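Local coordinates for GTPase activator-like protein (Chaetomium thermophilum, PDB 5HIU), which is the TSC2 protein of this fungus, probably a GTPase activator, represented here by its all-helical N-terminal part, at residues V120-E123 with Q124-N127; K200-D204 with D205-G209; Q333-L336 with S337-V340. All blocks are in the same frame, centred on the assembly; numbering follows the deposited sequence.

The three contacts follow one another along the chain, and none nests in or crosses another. Each is local and lies at one end of a helix. Contact 1 is the C-terminal end of helix 115-126. Contact 2 comes next, where the loop after helix 179-198 turns into helix 204-219. Contact 3 marks the start of helix 336-348, after the loop that follows helix 302-322. Helix 139-163 borders both of the first two contacts, whose centres are about 21 Å apart. Contact 3 packs on helices 281-294 and 383-391. Its centre is about 49 Å from that of contact 1, on the opposite side of the chain's centre.

Contact 1 (V120-E123 with Q124-N127); sequences VALE and QLTN
The last turns of helix 115-126 end here in a Schellman motif, with Thr126 turned back on the carbonyls of Leu122 and Glu123. Thr126 OG1 is 2.9 Å from Leu122 O and 3.1 Å from Glu123 O. Its single proton could go to either. A chi1 of 60° folds the hydroxyl back over the preceding turn. It also takes a hydrogen bond from the N of Gly129. On the same turn Thr126 CG2 meets Leu122 CD1 at 3.9 Å, and both side chains reach Met139 of helix 139-163.

Glu123 and Gln124 run side by side. Gln124 NE2 gives a bent hydrogen bond of 3.3 Å to Glu123 OE2. The acceptor lies near the amide plane and uses its anti lone pair, although carboxylate and amide planes are 74° apart. Glu123 OE1 is bonded to Gln186. Main-chain bonds continue the helix, with Gln124 N 2.7 Å from Val120 O. Asn127 then takes positive phi. His128 N turns back to Glu123 O, and the weak bond from Asn127 N to Gln124 O completes the Schellman C-cap.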
loop_
_atom_site.group_PDB
_atom_site.type_symbol
_atom_site.label_atom_id
_atom_site.label_comp_id
_atom_site.label_asym_id
_atom_site.label_seq_id
_atom_site.Cartn_x
_atom_site.Cartn_y
_atom_site.Cartn_z
ATOM N N VAL A 120 -8.346 13.590 15.560
ATOM C CA VAL A 120 -8.445 14.991 15.161
ATOM C C VAL A 120 -7.473 15.847 16.003
ATOM O O VAL A 120 -6.772 16.717 15.479
ATOM C CB VAL A 120 -9.892 15.511 15.286
ATOM C CG1 VAL A 120 -9.944 17.017 15.141
ATOM C CG2 VAL A 120 -10.803 14.852 14.255
ATOM N N ALA A 121 -7.412 15.580 17.300
ATOM C CA ALA A 121 -6.494 16.307 18.143
ATOM C C ALA A 121 -5.104 16.173 17.593
ATOM O O ALA A 121 -4.407 17.175 17.372
ATOM C CB ALA A 121 -6.533 15.786 19.563
ATOM N N LEU A 122 -4.688 14.940 17.359
ATOM C CA LEU A 122 -3.322 14.734 16.918
ATOM C C LEU A 122 -3.098 15.432 15.573
ATOM O O LEU A 122 -2.121 16.146 15.382
ATOM C CB LEU A 122 -3.000 13.254 16.832
ATOM C CG LEU A 122 -1.538 12.950 16.503
ATOM C CD1 LEU A 122 -0.579 13.610 17.488
ATOM C CD2 LEU A 122 -1.318 11.455 16.508
ATOM N N GLU A 123 -4.041 15.239 14.663
ATOM C CA GLU A 123 -4.001 15.864 13.365
ATOM C C GLU A 123 -3.827 17.371 13.503
ATOM O O GLU A 123 -2.985 17.950 12.816
ATOM C CB GLU A 123 -5.277 15.507 12.609
ATOM C CG GLU A 123 -5.619 16.372 11.414
ATOM C CD GLU A 123 -6.987 16.017 10.857
ATOM O OE1 GLU A 123 -7.123 14.877 10.385
ATOM O OE2 GLU A 123 -7.921 16.859 10.916
ATOM N N GLN A 124 -4.601 17.995 14.399
ATOM C CA GLN A 124 -4.520 19.435 14.615
ATOM C C GLN A 124 -3.277 19.835 15.351
ATOM O O GLN A 124 -2.727 20.880 15.072
ATOM C CB GLN A 124 -5.721 19.947 15.386
ATOM C CG GLN A 124 -7.022 19.820 14.619
ATOM C CD GLN A 124 -7.001 20.537 13.272
ATOM O OE1 GLN A 124 -6.692 21.732 13.185
ATOM N NE2 GLN A 124 -7.342 19.801 12.210
ATOM N N LEU A 125 -2.834 19.020 16.298
ATOM C CA LEU A 125 -1.601 19.303 17.027
ATOM C C LEU A 125 -0.437 19.363 16.056
ATOM O O LEU A 125 0.411 20.256 16.134
ATOM C CB LEU A 125 -1.330 18.232 18.091
ATOM C CG LEU A 125 -0.118 18.456 18.997
ATOM C CD1 LEU A 125 -0.324 19.720 19.809
ATOM C CD2 LEU A 125 0.191 17.279 19.922
ATOM N N THR A 126 -0.405 18.411 15.135
ATOM C CA THR A 126 0.703 18.293 14.193
ATOM C C THR A 126 0.518 19.152 12.941
ATOM O O THR A 126 1.458 19.293 12.157
ATOM C CB THR A 126 0.883 16.835 13.745
ATOM O OG1 THR A 126 -0.323 16.386 13.106
ATOM C CG2 THR A 126 1.173 15.939 14.927
ATOM N N ASN A 127 -0.682 19.714 12.747
ATOM C CA ASN A 127 -1.002 20.473 11.543
ATOM C C ASN A 127 -0.988 19.543 10.337
ATOM O O ASN A 127 -0.343 19.807 9.340
ATOM C CB ASN A 127 -0.004 21.617 11.352
ATOM C CG ASN A 127 -0.295 22.451 10.126
ATOM O OD1 ASN A 127 -1.438 22.624 9.721
ATOM N ND2 ASN A 127 0.744 22.984 9.535
#

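Contact 2 (K200-D204 with D205-G209); sequences KFATD and DVIAG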
loop_
_atom_site.group_PDB
_atom_site.type_symbol
_atom_site.label_atom_id
_atom_site.label_comp_id
_atom_site.label_asym_id
_atom_site.label_seq_id
_atom_site.Cartn_x
_atom_site.Cartn_y
_atom_site.Cartn_z
ATOM N N LYS A 200 12.410 11.493 8.809
ATOM C CA LYS A 200 13.708 11.417 9.494
ATOM C C LYS A 200 13.604 10.936 10.940
ATOM O O LYS A 200 14.514 10.289 11.429
ATOM C CB LYS A 200 14.425 12.763 9.464
ATOM C CG LYS A 200 13.767 13.846 10.299
ATOM C CD LYS A 200 14.473 15.177 10.118
ATOM C CE LYS A 200 15.780 15.220 10.878
ATOM N NZ LYS A 200 16.455 16.511 10.615
ATOM N N PHE A 201 12.492 11.242 11.615
ATOM C CA PHE A 201 12.282 10.803 13.007
ATOM C C PHE A 201 11.705 9.396 13.129
ATOM O O PHE A 201 11.389 8.920 14.241
ATOM C CB PHE A 201 11.384 11.783 13.729
ATOM C CG PHE A 201 11.850 13.189 13.615
ATOM C CD1 PHE A 201 12.978 13.604 14.296
ATOM C CD2 PHE A 201 11.176 14.096 12.803
ATOM C CE1 PHE A 201 13.408 14.897 14.190
ATOM C CE2 PHE A 201 11.613 15.402 12.697
ATOM C CZ PHE A 201 12.738 15.802 13.395
ATOM N N ALA A 202 11.561 8.743 11.984
ATOM C CA ALA A 202 11.184 7.357 11.948
ATOM C C ALA A 202 12.445 6.542 12.003
ATOM O O ALA A 202 13.282 6.611 11.101
ATOM C CB ALA A 202 10.423 7.048 10.683
ATOM N N THR A 203 12.576 5.760 13.061
ATOM C CA THR A 203 13.670 4.822 13.160
ATOM C C THR A 203 13.373 3.669 12.219
ATOM O O THR A 203 12.223 3.426 11.864
ATOM C CB THR A 203 13.809 4.243 14.581
ATOM O OG1 THR A 203 12.722 3.347 14.817
ATOM C CG2 THR A 203 13.825 5.344 15.652
ATOM N N ASP A 204 14.422 2.939 11.857
ATOM C CA ASP A 204 14.331 1.771 10.971
ATOM C C ASP A 204 13.376 0.677 11.490
ATOM O O ASP A 204 12.684 0.023 10.703
ATOM C CB ASP A 204 15.735 1.163 10.766
ATOM C CG ASP A 204 16.681 2.094 10.030
ATOM O OD1 ASP A 204 16.213 2.977 9.284
ATOM O OD2 ASP A 204 17.906 1.952 10.208
ATOM N N ASP A 205 13.345 0.487 12.805
ATOM C CA ASP A 205 12.579 -0.599 13.392
ATOM C C ASP A 205 11.089 -0.278 13.505
ATOM O O ASP A 205 10.266 -1.192 13.496
ATOM C CB ASP A 205 13.143 -0.960 14.768
ATOM C CG ASP A 205 12.743 -2.364 15.217
ATOM O OD1 ASP A 205 11.599 -2.789 14.968
ATOM O OD2 ASP A 205 13.580 -3.054 15.825
ATOM N N VAL A 206 10.732 0.998 13.621
ATOM C CA VAL A 206 9.317 1.378 13.660
ATOM C C VAL A 206 8.736 1.266 12.251
ATOM O O VAL A 206 7.578 0.890 12.068
ATOM C CB VAL A 206 9.107 2.808 14.203
ATOM C CG1 VAL A 206 7.626 3.181 14.230
ATOM C CG2 VAL A 206 9.686 2.922 15.610
ATOM N N ILE A 207 9.558 1.573 11.258
ATOM C CA ILE A 207 9.155 1.457 9.875
ATOM C C ILE A 207 8.926 -0.001 9.497
ATOM O O ILE A 207 7.961 -0.340 8.786
ATOM C CB ILE A 207 10.184 2.134 8.951
ATOM C CG1 ILE A 207 10.136 3.654 9.145
ATOM C CG2 ILE A 207 9.916 1.791 7.490
ATOM C CD1 ILE A 207 8.775 4.283 8.884
ATOM N N ALA A 208 9.804 -0.862 9.973
ATOM C CA ALA A 208 9.584 -2.296 9.848
ATOM C C ALA A 208 8.208 -2.621 10.422
ATOM O O ALA A 208 7.396 -3.282 9.766
ATOM C CB ALA A 208 10.668 -3.066 10.569
ATOM N N GLY A 209 7.915 -2.104 11.611
ATOM C CA GLY A 209 6.603 -2.312 12.209
ATOM C C GLY A 209 5.471 -1.738 11.356
ATOM O O GLY A 209 4.414 -2.359 11.141
#
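The backbone runs extended through Ala202 and Thr203 and enters helix 204-219 at Asp204. Thr203 is the N-cap residue. Its OG1 takes a weak hydrogen bond of 3.3 Å from Val206 N, with an N-H...O angle of 154°. With chi1 at 72° the hydroxyl faces the N-H groups of the first turn. Val206 CG2 also comes within 3.2 Å of Thr203 OG1, so the valine side chain lies against the cap.

The carbonyl of Thr203 serves the same turn. The single N-H of Val206 is shared between Thr203 OG1 and Thr203 O, and both bonds are weak. The one to the carbonyl is the more bent. Ile207 N gives Thr203 O a further weak bond. Further on, Ala208 N bonds Asp204 O at 3.1 Å, with the donor tilted from the carbonyl plane.

Ala202 and Ile207 make the apolar side of the contact. Ala202 CB is 3.7 Å from Ile207 CD1 and equally close to Ile207 CG1. Ile207 CG1 lies beside its own backbone N, anti to the carbonyl carbon (chi1 -69°). This turns the longer branch back toward the residue before the cap. Ile207 is buried and also touches Phe199 and Pro244. Ala202 and Val206 both rest on Phe140 of helix 139-163.

Asp204 and Asp205 add two acidic side chains to the first turn, where they would probably interact favourably with the helix dipole. Together the threonine cap and the Ala202-Ile207 pair form a helix N-cap with a hydrophobic staple, which joins the residue before the cap to the fourth helical residue.

Contact 3 (Q333-L336 with S337-V340); sequences QVPL and SLLV
Pro335 lays its ring against the side chain of Leu338, in the first turn of helix 336-348. Pro335 CB is 3.5 Å from Leu338 CD2. Pro335 CG meets the same methyl at 3.6 Å and also lies near Leu338 CB. The two side chains cross at an angle, and the leucine packs over the CB and CG atoms of the ring. Leu338 CG is anti to the carbonyl carbon (chi1 -85°), which swings the branch back toward the proline.

Pro335 is also the N-cap residue. Its carbonyl takes the first helical bond of this turn, from Leu339 N at 2.9 Å. The N-H...O angle is 163°, and the donor is tilted from the carbonyl plane. Leu336 O accepts from Val340 N in the next bond, also at 2.9 Å and straighter.

Two further apolar pairs border the cap. Val334 and Leu339 span it as a hydrophobic staple does, here as a loose contact of 4.1 Å from Val334 CG1 to Leu339 CB. Leu336 and Val340 run alongside each other and point the same way. The leucine has CG anti to the backbone N (chi1 -175°), which carries the branch out from the helix on the side of the valine, where Leu336 CD1 meets Val340 CG2 at 3.9 Å.

These pairs look to two different neighbours. Pro335, Leu338 and Leu339 touch Leu290 of helix 281-294, and Val334 touches Val286 of the same helix. Leu336 and Val340 instead meet Ile385 of helix 383-391, and Val340 also meets Pro384. The start of helix 336-348 thus joins helix 281-294 to helix 383-391, in a fold without strands.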
loop_
_atom_site.group_PDB
_atom_site.type_symbol
_atom_site.label_atom_id
_atom_site.label_comp_id
_atom_site.label_asym_id
_atom_site.label_seq_id
_atom_site.Cartn_x
_atom_site.Cartn_y
_atom_site.Cartn_z
ATOM N N GLN A 333 17.194 -3.724 -15.813
ATOM C CA GLN A 333 16.995 -4.717 -16.850
ATOM C C GLN A 333 16.842 -6.107 -16.242
ATOM O O GLN A 333 17.244 -6.353 -15.118
ATOM C CB GLN A 333 18.139 -4.663 -17.870
ATOM C CG GLN A 333 17.850 -3.768 -19.076
ATOM C CD GLN A 333 17.343 -2.383 -18.692
ATOM O OE1 GLN A 333 18.048 -1.616 -18.038
ATOM N NE2 GLN A 333 16.117 -2.056 -19.101
ATOM N N VAL A 334 16.233 -7.007 -16.994
ATOM C CA VAL A 334 16.014 -8.368 -16.540
ATOM C C VAL A 334 16.876 -9.338 -17.359
ATOM O O VAL A 334 16.984 -9.185 -18.575
ATOM C CB VAL A 334 14.536 -8.752 -16.690
ATOM C CG1 VAL A 334 14.317 -10.195 -16.277
ATOM C CG2 VAL A 334 13.657 -7.829 -15.861
ATOM N N PRO A 335 17.478 -10.347 -16.703
ATOM C CA PRO A 335 18.247 -11.345 -17.458
ATOM C C PRO A 335 17.362 -12.275 -18.262
ATOM O O PRO A 335 16.415 -12.854 -17.728
ATOM C CB PRO A 335 18.994 -12.143 -16.385
ATOM C CG PRO A 335 18.568 -11.617 -15.054
ATOM C CD PRO A 335 17.482 -10.603 -15.250
ATOM N N LEU A 336 17.658 -12.426 -19.543
ATOM C CA LEU A 336 16.819 -13.264 -20.362
ATOM C C LEU A 336 16.901 -14.708 -19.893
ATOM O O LEU A 336 15.880 -15.364 -19.716
ATOM C CB LEU A 336 17.223 -13.171 -21.817
ATOM C CG LEU A 336 16.288 -13.951 -22.745
ATOM C CD1 LEU A 336 14.870 -13.394 -22.637
ATOM C CD2 LEU A 336 16.806 -13.913 -24.181
ATOM N N SER A 337 18.123 -15.194 -19.693
ATOM C CA SER A 337 18.353 -16.564 -19.234
ATOM C C SER A 337 17.502 -16.871 -18.004
ATOM O O SER A 337 16.633 -17.750 -18.056
ATOM C CB SER A 337 19.835 -16.755 -18.925
ATOM O OG SER A 337 20.344 -15.602 -18.274
ATOM N N LEU A 338 17.737 -16.115 -16.925
ATOM C CA LEU A 338 16.933 -16.193 -15.690
ATOM C C LEU A 338 15.433 -16.151 -15.977
ATOM O O LEU A 338 14.686 -17.037 -15.565
ATOM C CB LEU A 338 17.257 -15.022 -14.745
ATOM C CG LEU A 338 18.425 -15.050 -13.754
ATOM C CD1 LEU A 338 18.297 -16.290 -12.886
ATOM C CD2 LEU A 338 19.799 -14.985 -14.416
ATOM N N LEU A 339 14.997 -15.111 -16.677
ATOM C CA LEU A 339 13.581 -14.943 -16.953
ATOM C C LEU A 339 13.021 -16.231 -17.489
ATOM O O LEU A 339 12.055 -16.757 -16.969
ATOM C CB LEU A 339 13.332 -13.813 -17.955
ATOM C CG LEU A 339 11.857 -13.481 -18.196
ATOM C CD1 LEU A 339 11.140 -13.146 -16.893
ATOM C CD2 LEU A 339 11.733 -12.330 -19.183
ATOM N N VAL A 340 13.667 -16.746 -18.522
ATOM C CA VAL A 340 13.224 -17.962 -19.199
ATOM C C VAL A 340 13.334 -19.153 -18.260
ATOM O O VAL A 340 12.454 -20.013 -18.251
ATOM C CB VAL A 340 14.024 -18.190 -20.497
ATOM C CG1 VAL A 340 13.591 -19.465 -21.204
ATOM C CG2 VAL A 340 13.827 -17.006 -21.429
#